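Uncharacterized protein (Aeromonas hydrophila J-1, PDB 6R1J) is the AhlC component, here soluble and carrying a triply substituted head, of AHL, a tripartite alpha-pore-forming toxin that probably perforates target membranes. Local coordinates at residues A[38-42]-A[43-47]; A[226-229]-A[230-234]. The protein carries 3 engineered substitutions. All coordinates share one frame; numbering follows the deposited sequence.

Interaction 1 of 2, residues A[38-42]-A[43-47]; sequences GEVVA and ALLPQ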
loop_
_atom_site.group_PDB
_atom_site.type_symbol
_atom_site.label_atom_id
_atom_site.label_comp_id
_atom_site.label_asym_id
_atom_site.label_seq_id
_atom_site.Cartn_x
_atom_site.Cartn_y
_atom_site.Cartn_z
ATOM N N GLY A 38 -10.977 20.759 -8.337
ATOM C CA GLY A 38 -11.994 21.306 -9.246
ATOM C C GLY A 38 -11.515 22.591 -9.897
ATOM O O GLY A 38 -11.685 22.718 -11.133
ATOM N N GLU A 39 -10.955 23.506 -9.102
ATOM C CA GLU A 39 -10.428 24.816 -9.567
ATOM C C GLU A 39 -9.190 24.592 -10.448
ATOM O O GLU A 39 -8.969 25.376 -11.357
ATOM C CB GLU A 39 -10.020 25.712 -8.398
ATOM C CG GLU A 39 -11.169 26.191 -7.526
ATOM C CD GLU A 39 -10.738 26.679 -6.142
ATOM O OE1 GLU A 39 -9.523 26.569 -5.790
ATOM O OE2 GLU A 39 -11.616 27.166 -5.390
ATOM N N VAL A 40 -8.352 23.608 -10.137
ATOM C CA VAL A 40 -7.139 23.315 -10.961
ATOM C C VAL A 40 -7.595 22.882 -12.351
ATOM O O VAL A 40 -7.045 23.388 -13.317
ATOM C CB VAL A 40 -6.240 22.254 -10.304
ATOM C CG1 VAL A 40 -5.168 21.754 -11.237
ATOM C CG2 VAL A 40 -5.579 22.827 -9.078
ATOM N N VAL A 41 -8.566 21.986 -12.430
ATOM C CA VAL A 41 -9.053 21.425 -13.718
ATOM C C VAL A 41 -9.793 22.518 -14.501
ATOM O O VAL A 41 -9.531 22.630 -15.723
ATOM C CB VAL A 41 -9.898 20.167 -13.489
ATOM C CG1 VAL A 41 -10.676 19.776 -14.734
ATOM C CG2 VAL A 41 -9.007 19.033 -12.992
ATOM N N ALA A 42 -10.611 23.334 -13.824
ATOM C CA ALA A 42 -11.427 24.404 -14.453
ATOM C C ALA A 42 -10.565 25.584 -14.923
ATOM O O ALA A 42 -10.744 26.012 -16.043
ATOM C CB ALA A 42 -12.476 24.914 -13.491
ATOM N N ALA A 43 -9.701 26.125 -14.071
ATOM C CA ALA A 43 -9.006 27.406 -14.305
ATOM C C ALA A 43 -7.508 27.223 -14.627
ATOM O O ALA A 43 -7.060 27.807 -15.614
ATOM C CB ALA A 43 -9.221 28.280 -13.095
ATOM N N LEU A 44 -6.757 26.383 -13.903
ATOM C CA LEU A 44 -5.277 26.388 -14.051
ATOM C C LEU A 44 -4.847 25.523 -15.258
ATOM O O LEU A 44 -3.981 26.016 -16.013
ATOM C CB LEU A 44 -4.618 25.956 -12.738
ATOM C CG LEU A 44 -3.099 25.744 -12.781
ATOM C CD1 LEU A 44 -2.355 27.039 -13.034
ATOM C CD2 LEU A 44 -2.608 25.095 -11.486
ATOM N N LEU A 45 -5.455 24.366 -15.519
ATOM C CA LEU A 45 -4.960 23.513 -16.636
ATOM C C LEU A 45 -5.170 24.227 -17.976
ATOM O O LEU A 45 -4.292 24.139 -18.819
ATOM C CB LEU A 45 -5.531 22.105 -16.561
ATOM C CG LEU A 45 -5.159 21.337 -15.292
ATOM C CD1 LEU A 45 -5.650 19.917 -15.373
ATOM C CD2 LEU A 45 -3.665 21.385 -15.001
ATOM N N PRO A 46 -6.270 24.973 -18.231
ATOM C CA PRO A 46 -6.351 25.825 -19.428
ATOM C C PRO A 46 -5.223 26.872 -19.511
ATOM O O PRO A 46 -4.699 27.081 -20.589
ATOM C CB PRO A 46 -7.759 26.450 -19.320
ATOM C CG PRO A 46 -8.540 25.393 -18.560
ATOM C CD PRO A 46 -7.550 24.933 -17.505
ATOM N N GLN A 47 -4.825 27.501 -18.397
ATOM C CA GLN A 47 -3.714 28.474 -18.372
ATOM C C GLN A 47 -2.403 27.743 -18.676
ATOM O O GLN A 47 -1.528 28.346 -19.354
ATOM C CB GLN A 47 -3.591 29.237 -17.050
ATOM C CG GLN A 47 -4.763 30.168 -16.753
ATOM C CD GLN A 47 -4.706 30.690 -15.333
ATOM O OE1 GLN A 47 -4.217 30.033 -14.419
ATOM N NE2 GLN A 47 -5.242 31.877 -15.121
#
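A proline kink combined with a wide pi-type turn in helix 28-70 brings V40 and V41 against L45 and P46. A43 N still makes an ordinary alpha-helical bond to E39 O (2.9 Å); beyond it the turn widens. V40 O takes L45 N from five residues ahead at 2.9 Å, the N-H approaching almost end-on to the carbonyl, with a C=O...N angle of 173°. The same oxygen receives L44 N in a weak, bent bond, so one acceptor is shared between an alpha-type and a pi-type partner. P46 explains the break that follows. Its ring nitrogen has no hydrogen to give, and the ring sits over the preceding turn instead, with P46 CD 3.5 Å from V41 O and P46 CG 3.4 Å from A42 O. The axes of 38-42 and 43-47 differ in direction by 31°.

On the buried side, L45 has its CG anti to its own carbonyl carbon (chi1 -61°), which swings the branch back along the helix. L45 CG then rests 3.4 Å from V40 O, L45 CD2 meets V40 CG1 at 4.1 Å with the two side chains crossing at a slant, and L45 CD1 lies 4.2 Å from V41 CG2. Neighbouring helices close over this apolar face: M13 of helix 5-21 meets V40 and L45, while F211 of helix 163-236 packs on V40 and L44. The arrangement is that of a proline-kinked helix, with a pi-type turn just before the proline, inside an all-helical bundle.

Interaction 2 of 2, residues A[226-229]-A[230-234]; sequences SLLG and GDIAN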
loop_
_atom_site.group_PDB
_atom_site.type_symbol
_atom_site.label_atom_id
_atom_site.label_comp_id
_atom_site.label_asym_id
_atom_site.label_seq_id
_atom_site.Cartn_x
_atom_site.Cartn_y
_atom_site.Cartn_z
ATOM N N SER A 226 15.581 30.712 -18.965
ATOM C CA SER A 226 16.627 31.488 -18.256
ATOM C C SER A 226 17.997 31.251 -18.914
ATOM O O SER A 226 18.803 32.189 -19.057
ATOM C CB SER A 226 16.637 31.188 -16.751
ATOM O OG SER A 226 17.643 31.966 -16.150
ATOM N N LEU A 227 18.334 30.027 -19.265
ATOM C CA LEU A 227 19.619 29.755 -19.950
ATOM C C LEU A 227 19.619 30.488 -21.309
ATOM O O LEU A 227 20.647 31.086 -21.665
ATOM C CB LEU A 227 19.789 28.245 -20.123
ATOM C CG LEU A 227 19.913 27.391 -18.862
ATOM C CD1 LEU A 227 19.943 25.906 -19.243
ATOM C CD2 LEU A 227 21.152 27.773 -18.071
ATOM N N LEU A 228 18.478 30.506 -22.009
ATOM C CA LEU A 228 18.326 31.193 -23.319
ATOM C C LEU A 228 18.623 32.684 -23.134
ATOM O O LEU A 228 19.431 33.228 -23.922
ATOM C CB LEU A 228 16.911 30.974 -23.843
ATOM C CG LEU A 228 16.521 31.784 -25.082
ATOM C CD1 LEU A 228 17.423 31.446 -26.263
ATOM C CD2 LEU A 228 15.087 31.508 -25.448
ATOM N N GLY A 229 18.039 33.306 -22.096
ATOM C CA GLY A 229 18.279 34.702 -21.706
ATOM C C GLY A 229 19.750 35.005 -21.531
ATOM O O GLY A 229 20.203 36.077 -21.991
ATOM N N GLY A 230 20.485 34.103 -20.889
ATOM C CA GLY A 230 21.916 34.268 -20.592
ATOM C C GLY A 230 22.751 34.230 -21.865
ATOM O O GLY A 230 23.704 35.032 -22.021
ATOM N N ASP A 231 22.436 33.304 -22.773
ATOM C CA ASP A 231 23.109 33.245 -24.095
ATOM C C ASP A 231 22.881 34.575 -24.825
ATOM O O ASP A 231 23.862 35.171 -25.282
ATOM C CB ASP A 231 22.604 32.035 -24.884
ATOM C CG ASP A 231 23.129 30.719 -24.348
ATOM O OD1 ASP A 231 24.245 30.733 -23.808
ATOM O OD2 ASP A 231 22.459 29.674 -24.556
ATOM N N ILE A 232 21.648 35.044 -24.920
ATOM C CA ILE A 232 21.266 36.232 -25.713
ATOM C C ILE A 232 21.953 37.478 -25.150
ATOM O O ILE A 232 22.401 38.307 -25.971
ATOM C CB ILE A 232 19.737 36.368 -25.793
ATOM C CG1 ILE A 232 19.115 35.269 -26.648
ATOM C CG2 ILE A 232 19.325 37.735 -26.297
ATOM C CD1 ILE A 232 19.526 35.335 -28.113
ATOM N N ALA A 233 22.068 37.588 -23.825
ATOM C CA ALA A 233 22.707 38.757 -23.173
ATOM C C ALA A 233 24.223 38.707 -23.409
ATOM O O ALA A 233 24.831 39.755 -23.391
ATOM C CB ALA A 233 22.341 38.815 -21.708
ATOM N N ASN A 234 24.809 37.535 -23.651
ATOM C CA ASN A 234 26.263 37.407 -23.946
ATOM C C ASN A 234 26.595 37.890 -25.369
ATOM O O ASN A 234 27.779 37.902 -25.713
ATOM C CB ASN A 234 26.771 36.009 -23.644
ATOM C CG ASN A 234 26.930 35.839 -22.153
ATOM O OD1 ASN A 234 27.315 36.784 -21.467
ATOM N ND2 ASN A 234 26.616 34.664 -21.647
#
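L228 carries its CG anti to the backbone N (chi1 171°), whereas I232, one turn on, holds CG1 anti to the carbonyl carbon (chi1 -69°); the two chains consequently run side by side and point the same way. L228 CD1 touches I232 CG1 at 4.2 Å, and that CG1 also lies 3.4 Å from L228 O. L228 O accepts I232 N at 3.0 Å, in the carbonyl plane. D231 N is received by L227 O in the same in-plane manner, with the N-H...O angle at 163°. G230 N to S226 O and A233 N to G229 O complete an unbroken i to i+4 alpha-helical pattern through the paired glycines, close to the end of helix 163-236. Around this turn the bundle is assembled from several helices: F58 and L62 of helix 28-70 and A254 of helix 244-264 meet L228, while V85 and V88 of helix 78-157 meet I232. D231 CB lies 3.5 Å from L228 O, and the aspartate side chain packs on A253 and E257 of helix 244-264. Its OD2 forms a salt bridge with K152 NZ of a neighbouring subunit, another copy of the protein, and T156 of that subunit packs against the same aspartate.

Two helix turns of this all-helical protein illustrate how local helix geometry answers to its place. Interaction 1, on helix 28-70, and interaction 2, on helix 163-236, lie with centres 31 Å apart and do not touch, the first nearer the centre of the chain. Both are partly buried, interaction 1 with more exposed residues: it buries V40, L44 and L45, and interaction 2 buries L228 and I232 together with D231. Both also pack on helix 78-157. The chemistry diverges in the backbone: residues 38-47 bend through a shared acceptor and a proline, whereas residues 226-234 keep regular hydrogen bonding despite two glycines. Assembly differs too, since no other subunit touches 38-47, while 226-234 borders two further copies and adds an intersubunit charge pair.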